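Local coordinates for protein transglutaminase-like enzymes, putative cysteine protease (Cytophaga hutchinsonii, PDB 3ISR) that is a putative cysteine protease of the transglutaminase-like superfamily, probably cleaving or transferring amide bonds through a papain-like cysteine mechanism, at residues 201-206 against 241-246; 213-218 against 228-233. All blocks are in the same frame, centred on the assembly; numbering follows the deposited sequence.

Overall arrangement
Both contacts belong to one four-stranded antiparallel sheet, ordered 225-229, 215-222, 199-206, 240-246. Interaction 2 joins the first two strands; interaction 1 pairs 199-206 with 240-246, the outermost strand on the opposite side of the sheet from 225-229. Their centres lie about 9 Å apart, and both segments of interaction 2 fall in the chain between the two strands of interaction 1. The middle strands sew them together: Phe202 O lies 2.8 Å from Cys217 N, and Gly204 O 2.9 Å from His215 N. Tyr201 OH also packs 3.4 Å from Ala216 CB. Interaction 2 pairs His215 with Asp230, and His215 in turn touches Cys181 at the start of helix 181-194, consistent with the Cys-His-Asp site of transglutaminase-like enzymes.

Interaction 1. Residues 201-206 against 241-246; sequences YFTGYA and VKIATG
The ring of Phe202 is met obliquely by the bent aliphatic chain of Lys242, the two side chains crossing at about a right angle: Phe202 CE1 lies 3.5 Å from Lys242 CE, while Phe202 CZ packs on Lys242 CB. The methyl Thr245 CG2 approaches the same ring at Phe202 CD1. An alanine in place of Phe202 would probably open a gap beside the Lys242 methylenes and leave Thr245 CG2 without its aromatic neighbour. At the Tyr205 ring, Val241 O lies at the edge, near the plane, and Ile243 CD1 comes obliquely to within 3.4 Å of Tyr205 CE2.

The backbones pair antiparallel until a classic beta bulge places both Ile243 and Ala244 opposite Thr203. Ile243 N donates to Thr203 O at 2.8 Å, whereas Ala244 N reaches that oxygen only weakly. Thr203 OG1 sits between its backbone N and carbonyl carbon (chi1 58°), where it accepts a second weak bond from Ala244 N. Beyond the bulge, Tyr205 and Val241 form a hydrogen-bonded pair, with Val241 N to Tyr205 O at 2.9 Å.

Strand 215-222 flanks 199-206 on its other edge, so that Phe202 also touches Cys217 and Glu219. The ring of Tyr201 packs against helix 181-194 near His186, and Tyr205 turns to strand 78-96, touching Tyr84 and hydrogen-bonding through OH to Val34 O and Ser18 OG.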
loop_
_atom_site.group_PDB
_atom_site.type_symbol
_atom_site.label_atom_id
_atom_site.label_comp_id
_atom_site.label_asym_id
_atom_site.label_seq_id
_atom_site.Cartn_x
_atom_site.Cartn_y
_atom_site.Cartn_z
ATOM N N TYR B 201 -18.069 -8.627 -11.751
ATOM C CA TYR B 201 -17.940 -7.390 -12.496
ATOM C C TYR B 201 -18.766 -7.464 -13.788
ATOM O O TYR B 201 -18.784 -8.498 -14.458
ATOM C CB TYR B 201 -16.457 -7.257 -12.809
ATOM C CG TYR B 201 -15.985 -5.968 -13.427
ATOM C CD1 TYR B 201 -15.846 -4.821 -12.652
ATOM C CD2 TYR B 201 -15.578 -5.931 -14.763
ATOM C CE1 TYR B 201 -15.345 -3.641 -13.201
ATOM C CE2 TYR B 201 -15.088 -4.750 -15.332
ATOM C CZ TYR B 201 -14.983 -3.613 -14.528
ATOM O OH TYR B 201 -14.493 -2.437 -15.035
ATOM N N PHE B 202 -19.432 -6.359 -14.130
ATOM C CA PHE B 202 -20.303 -6.281 -15.313
ATOM C C PHE B 202 -19.870 -5.064 -16.140
ATOM O O PHE B 202 -19.753 -3.967 -15.607
ATOM C CB PHE B 202 -21.763 -6.140 -14.835
ATOM C CG PHE B 202 -22.795 -5.940 -15.958
ATOM C CD1 PHE B 202 -23.688 -6.949 -16.281
ATOM C CD2 PHE B 202 -22.880 -4.738 -16.644
ATOM C CE1 PHE B 202 -24.656 -6.769 -17.302
ATOM C CE2 PHE B 202 -23.843 -4.542 -17.664
ATOM C CZ PHE B 202 -24.729 -5.573 -17.978
ATOM N N THR B 203 -19.618 -5.262 -17.429
ATOM C CA THR B 203 -19.377 -4.126 -18.337
ATOM C C THR B 203 -20.452 -4.088 -19.404
ATOM O O THR B 203 -20.947 -5.131 -19.812
ATOM C CB THR B 203 -18.006 -4.178 -19.007
ATOM O OG1 THR B 203 -17.865 -5.407 -19.749
ATOM C CG2 THR B 203 -16.912 -4.122 -17.939
ATOM N N GLY B 204 -20.786 -2.894 -19.881
ATOM C CA GLY B 204 -21.782 -2.802 -20.918
ATOM C C GLY B 204 -21.865 -1.467 -21.608
ATOM O O GLY B 204 -21.192 -0.493 -21.225
ATOM N N TYR B 205 -22.679 -1.444 -22.657
ATOM C CA TYR B 205 -23.182 -0.183 -23.226
ATOM C C TYR B 205 -24.346 0.296 -22.355
ATOM O O TYR B 205 -25.085 -0.521 -21.821
ATOM C CB TYR B 205 -23.647 -0.430 -24.655
ATOM C CG TYR B 205 -22.518 -0.786 -25.591
ATOM C CD1 TYR B 205 -21.855 0.199 -26.311
ATOM C CD2 TYR B 205 -22.110 -2.097 -25.749
ATOM C CE1 TYR B 205 -20.799 -0.119 -27.166
ATOM C CE2 TYR B 205 -21.055 -2.435 -26.618
ATOM C CZ TYR B 205 -20.405 -1.433 -27.316
ATOM O OH TYR B 205 -19.368 -1.749 -28.172
ATOM N N ALA B 206 -24.519 1.603 -22.196
ATOM C CA ALA B 206 -25.525 2.107 -21.264
ATOM C C ALA B 206 -26.371 3.224 -21.869
ATOM O O ALA B 206 -25.873 4.327 -22.096
ATOM C CB ALA B 206 -24.859 2.601 -19.981
ATOM N N VAL B 241 -26.698 -2.883 -21.994
ATOM C CA VAL B 241 -26.450 -3.980 -22.920
ATOM C C VAL B 241 -25.122 -4.604 -22.537
ATOM O O VAL B 241 -24.087 -3.917 -22.541
ATOM C CB VAL B 241 -26.437 -3.481 -24.375
ATOM C CG1 VAL B 241 -26.073 -4.606 -25.325
ATOM C CG2 VAL B 241 -27.810 -2.889 -24.728
ATOM N N LYS B 242 -25.148 -5.897 -22.217
ATOM C CA LYS B 242 -23.997 -6.569 -21.625
ATOM C C LYS B 242 -22.883 -6.829 -22.614
ATOM O O LYS B 242 -23.102 -7.383 -23.691
ATOM C CB LYS B 242 -24.404 -7.911 -21.002
ATOM C CG LYS B 242 -23.228 -8.620 -20.297
ATOM C CD LYS B 242 -23.606 -10.044 -19.863
ATOM C CE LYS B 242 -24.544 -10.035 -18.664
ATOM N NZ LYS B 242 -24.935 -11.408 -18.181
ATOM N N ILE B 243 -21.678 -6.472 -22.208
ATOM C CA ILE B 243 -20.484 -6.840 -22.939
ATOM C C ILE B 243 -19.829 -8.025 -22.264
ATOM O O ILE B 243 -19.637 -9.068 -22.898
ATOM C CB ILE B 243 -19.500 -5.660 -23.026
ATOM C CG1 ILE B 243 -20.077 -4.602 -23.956
ATOM C CG2 ILE B 243 -18.108 -6.123 -23.516
ATOM C CD1 ILE B 243 -19.442 -3.225 -23.743
ATOM N N ALA B 244 -19.459 -7.870 -20.989
ATOM C CA ALA B 244 -18.857 -8.980 -20.265
ATOM C C ALA B 244 -19.219 -9.017 -18.796
ATOM O O ALA B 244 -19.670 -8.019 -18.220
ATOM C CB ALA B 244 -17.324 -8.942 -20.412
ATOM N N THR B 245 -19.003 -10.188 -18.207
ATOM C CA THR B 245 -18.876 -10.328 -16.758
ATOM C C THR B 245 -17.573 -11.075 -16.438
ATOM O O THR B 245 -17.051 -11.839 -17.259
ATOM C CB THR B 245 -20.112 -11.048 -16.133
ATOM O OG1 THR B 245 -20.255 -12.365 -16.692
ATOM C CG2 THR B 245 -21.388 -10.261 -16.428
ATOM N N GLY B 246 -17.049 -10.880 -15.237
ATOM C CA GLY B 246 -15.911 -11.670 -14.784
ATOM C C GLY B 246 -15.637 -11.293 -13.338
ATOM O O GLY B 246 -16.426 -10.599 -12.712
#

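Interaction 2. Residues 213-218 against 228-233; sequences DFHACF and IFDATR
His215 and Asp230 meet tip to tip in the principal polar contact: His215 NE2 donates to Asp230 OD2 at 2.8 Å with an N-H...O angle of 168°. The oxygen lies close to the imidazole plane, but the nitrogen approaches it from above the carboxylate, whose plane is turned 62° from the ring. CG of His215 is anti to the backbone N (chi1 -165°), and its CB already points toward the segment that bears the acid. The other oxygen, Asp230 OD1, is gripped by Thr232 N in an Asx turn and by Thr232 OG1 at 2.7 Å, both from the same face. A water bridges Asp230 OD1 to Ala216 O, adding a further tether, so both carboxylate oxygens are engaged and the group is held against rotation.

Within 213-218 and 228-233, the backbone bridge is between Phe218 and Phe229, an antiparallel hydrogen-bonded pair: Phe229 N donates to Phe218 O at 2.8 Å, and Phe218 N returns to Phe229 O at 3.2 Å.

Among apolar contacts, Phe229 CB sits over one face of the Phe218 ring as a CH-pi contact, 3.9 Å from its centroid. The two rings are near parallel but slid well apart. Cys217 SG packs on Ile228 CD1 at 3.8 Å.

His215 on strand 215-222 thus meets Asp230 in the turn just after strand 225-229 and also touches Cys181, consistent with the Cys-His-Asp triad of transglutaminase-like enzymes, although the catalytic role is inferred from the family.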
loop_
_atom_site.group_PDB
_atom_site.type_symbol
_atom_site.label_atom_id
_atom_site.label_comp_id
_atom_site.label_asym_id
_atom_site.label_seq_id
_atom_site.Cartn_x
_atom_site.Cartn_y
_atom_site.Cartn_z
ATOM N N ASP B 213 -20.207 6.607 -22.816
ATOM C CA ASP B 213 -18.966 5.881 -22.556
ATOM C C ASP B 213 -19.306 4.409 -22.302
ATOM O O ASP B 213 -20.476 4.065 -22.215
ATOM C CB ASP B 213 -18.273 6.469 -21.317
ATOM C CG ASP B 213 -16.802 6.146 -21.255
ATOM O OD1 ASP B 213 -16.322 5.298 -22.041
ATOM O OD2 ASP B 213 -16.117 6.750 -20.405
ATOM N N PHE B 214 -18.296 3.548 -22.213
ATOM C CA PHE B 214 -18.507 2.174 -21.729
ATOM C C PHE B 214 -18.832 2.295 -20.259
ATOM O O PHE B 214 -18.432 3.263 -19.618
ATOM C CB PHE B 214 -17.250 1.323 -21.902
ATOM C CG PHE B 214 -16.943 0.967 -23.332
ATOM C CD1 PHE B 214 -17.757 0.091 -24.033
ATOM C CD2 PHE B 214 -15.834 1.507 -23.975
ATOM C CE1 PHE B 214 -17.469 -0.245 -25.367
ATOM C CE2 PHE B 214 -15.539 1.171 -25.311
ATOM C CZ PHE B 214 -16.363 0.285 -25.996
ATOM N N HIS B 215 -19.587 1.346 -19.719
ATOM C CA HIS B 215 -20.004 1.472 -18.347
ATOM C C HIS B 215 -19.622 0.215 -17.604
ATOM O O HIS B 215 -19.548 -0.853 -18.204
ATOM C CB HIS B 215 -21.513 1.706 -18.259
ATOM C CG HIS B 215 -21.957 2.199 -16.921
ATOM N ND1 HIS B 215 -21.448 3.344 -16.351
ATOM C CD2 HIS B 215 -22.851 1.704 -16.039
ATOM C CE1 HIS B 215 -22.015 3.539 -15.176
ATOM N NE2 HIS B 215 -22.870 2.555 -14.961
ATOM N N ALA B 216 -19.361 0.349 -16.315
ATOM C CA ALA B 216 -19.064 -0.806 -15.465
ATOM C C ALA B 216 -19.891 -0.758 -14.193
ATOM O O ALA B 216 -20.023 0.298 -13.587
ATOM C CB ALA B 216 -17.544 -0.848 -15.125
ATOM N N CYS B 217 -20.448 -1.902 -13.792
ATOM C CA CYS B 217 -21.086 -2.024 -12.504
ATOM C C CYS B 217 -20.910 -3.449 -11.991
ATOM O O CYS B 217 -19.937 -4.125 -12.343
ATOM C CB CYS B 217 -22.539 -1.570 -12.546
ATOM S SG CYS B 217 -23.492 -2.338 -13.840
ATOM N N PHE B 218 -21.798 -3.901 -11.120
ATOM C CA PHE B 218 -21.598 -5.232 -10.565
ATOM C C PHE B 218 -22.903 -5.980 -10.350
ATOM O O PHE B 218 -23.986 -5.371 -10.364
ATOM C CB PHE B 218 -20.742 -5.173 -9.283
ATOM C CG PHE B 218 -21.462 -4.651 -8.059
ATOM C CD1 PHE B 218 -21.988 -5.534 -7.115
ATOM C CD2 PHE B 218 -21.551 -3.287 -7.812
ATOM C CE1 PHE B 218 -22.647 -5.039 -5.968
ATOM C CE2 PHE B 218 -22.194 -2.797 -6.701
ATOM C CZ PHE B 218 -22.725 -3.660 -5.766
ATOM N N ILE B 228 -28.336 -7.058 -10.523
ATOM C CA ILE B 228 -27.463 -5.958 -10.911
ATOM C C ILE B 228 -27.553 -4.739 -9.991
ATOM O O ILE B 228 -28.634 -4.380 -9.508
ATOM C CB ILE B 228 -27.697 -5.559 -12.395
ATOM C CG1 ILE B 228 -26.500 -4.723 -12.895
ATOM C CG2 ILE B 228 -29.033 -4.842 -12.585
ATOM C CD1 ILE B 228 -26.157 -4.960 -14.354
ATOM N N PHE B 229 -26.409 -4.094 -9.754
ATOM C CA PHE B 229 -26.331 -2.914 -8.877
ATOM C C PHE B 229 -25.347 -1.926 -9.479
ATOM O O PHE B 229 -24.381 -2.331 -10.108
ATOM C CB PHE B 229 -25.808 -3.290 -7.493
ATOM C CG PHE B 229 -26.759 -4.126 -6.689
ATOM C CD1 PHE B 229 -27.649 -3.530 -5.804
ATOM C CD2 PHE B 229 -26.758 -5.515 -6.816
ATOM C CE1 PHE B 229 -28.545 -4.315 -5.048
ATOM C CE2 PHE B 229 -27.653 -6.308 -6.081
ATOM C CZ PHE B 229 -28.544 -5.706 -5.196
ATOM N N ASP B 230 -25.560 -0.635 -9.260
ATOM C CA ASP B 230 -24.655 0.364 -9.823
ATOM C C ASP B 230 -24.570 1.530 -8.870
ATOM O O ASP B 230 -25.453 2.378 -8.850
ATOM C CB ASP B 230 -25.148 0.825 -11.209
ATOM C CG ASP B 230 -24.304 1.936 -11.805
ATOM O OD1 ASP B 230 -23.241 2.288 -11.260
ATOM O OD2 ASP B 230 -24.720 2.500 -12.842
ATOM N N ALA B 231 -23.498 1.569 -8.086
ATOM C CA ALA B 231 -23.322 2.595 -7.076
ATOM C C ALA B 231 -23.068 3.984 -7.635
ATOM O O ALA B 231 -23.130 4.950 -6.872
ATOM C CB ALA B 231 -22.217 2.203 -6.081
ATOM N N THR B 232 -22.805 4.116 -8.938
ATOM C CA THR B 232 -22.655 5.474 -9.511
ATOM C C THR B 232 -23.996 6.181 -9.645
ATOM O O THR B 232 -24.048 7.409 -9.699
ATOM C CB THR B 232 -21.984 5.505 -10.919
ATOM O OG1 THR B 232 -22.859 4.911 -11.890
ATOM C CG2 THR B 232 -20.620 4.795 -10.907
ATOM N N ARG B 233 -25.063 5.391 -9.732
ATOM C CA ARG B 233 -26.416 5.867 -10.056
ATOM C C ARG B 233 -26.509 6.658 -11.362
ATOM O O ARG B 233 -27.403 7.489 -11.515
ATOM C CB ARG B 233 -26.995 6.704 -8.913
ATOM C CG ARG B 233 -27.246 5.915 -7.659
ATOM C CD ARG B 233 -27.841 6.820 -6.596
ATOM N NE ARG B 233 -27.991 6.112 -5.332
ATOM C CZ ARG B 233 -28.429 6.664 -4.208
ATOM N NH1 ARG B 233 -28.514 5.924 -3.109
ATOM N NH2 ARG B 233 -28.776 7.951 -4.177
HETATM O O HOH W 1 -20.564 1.109 -10.989
#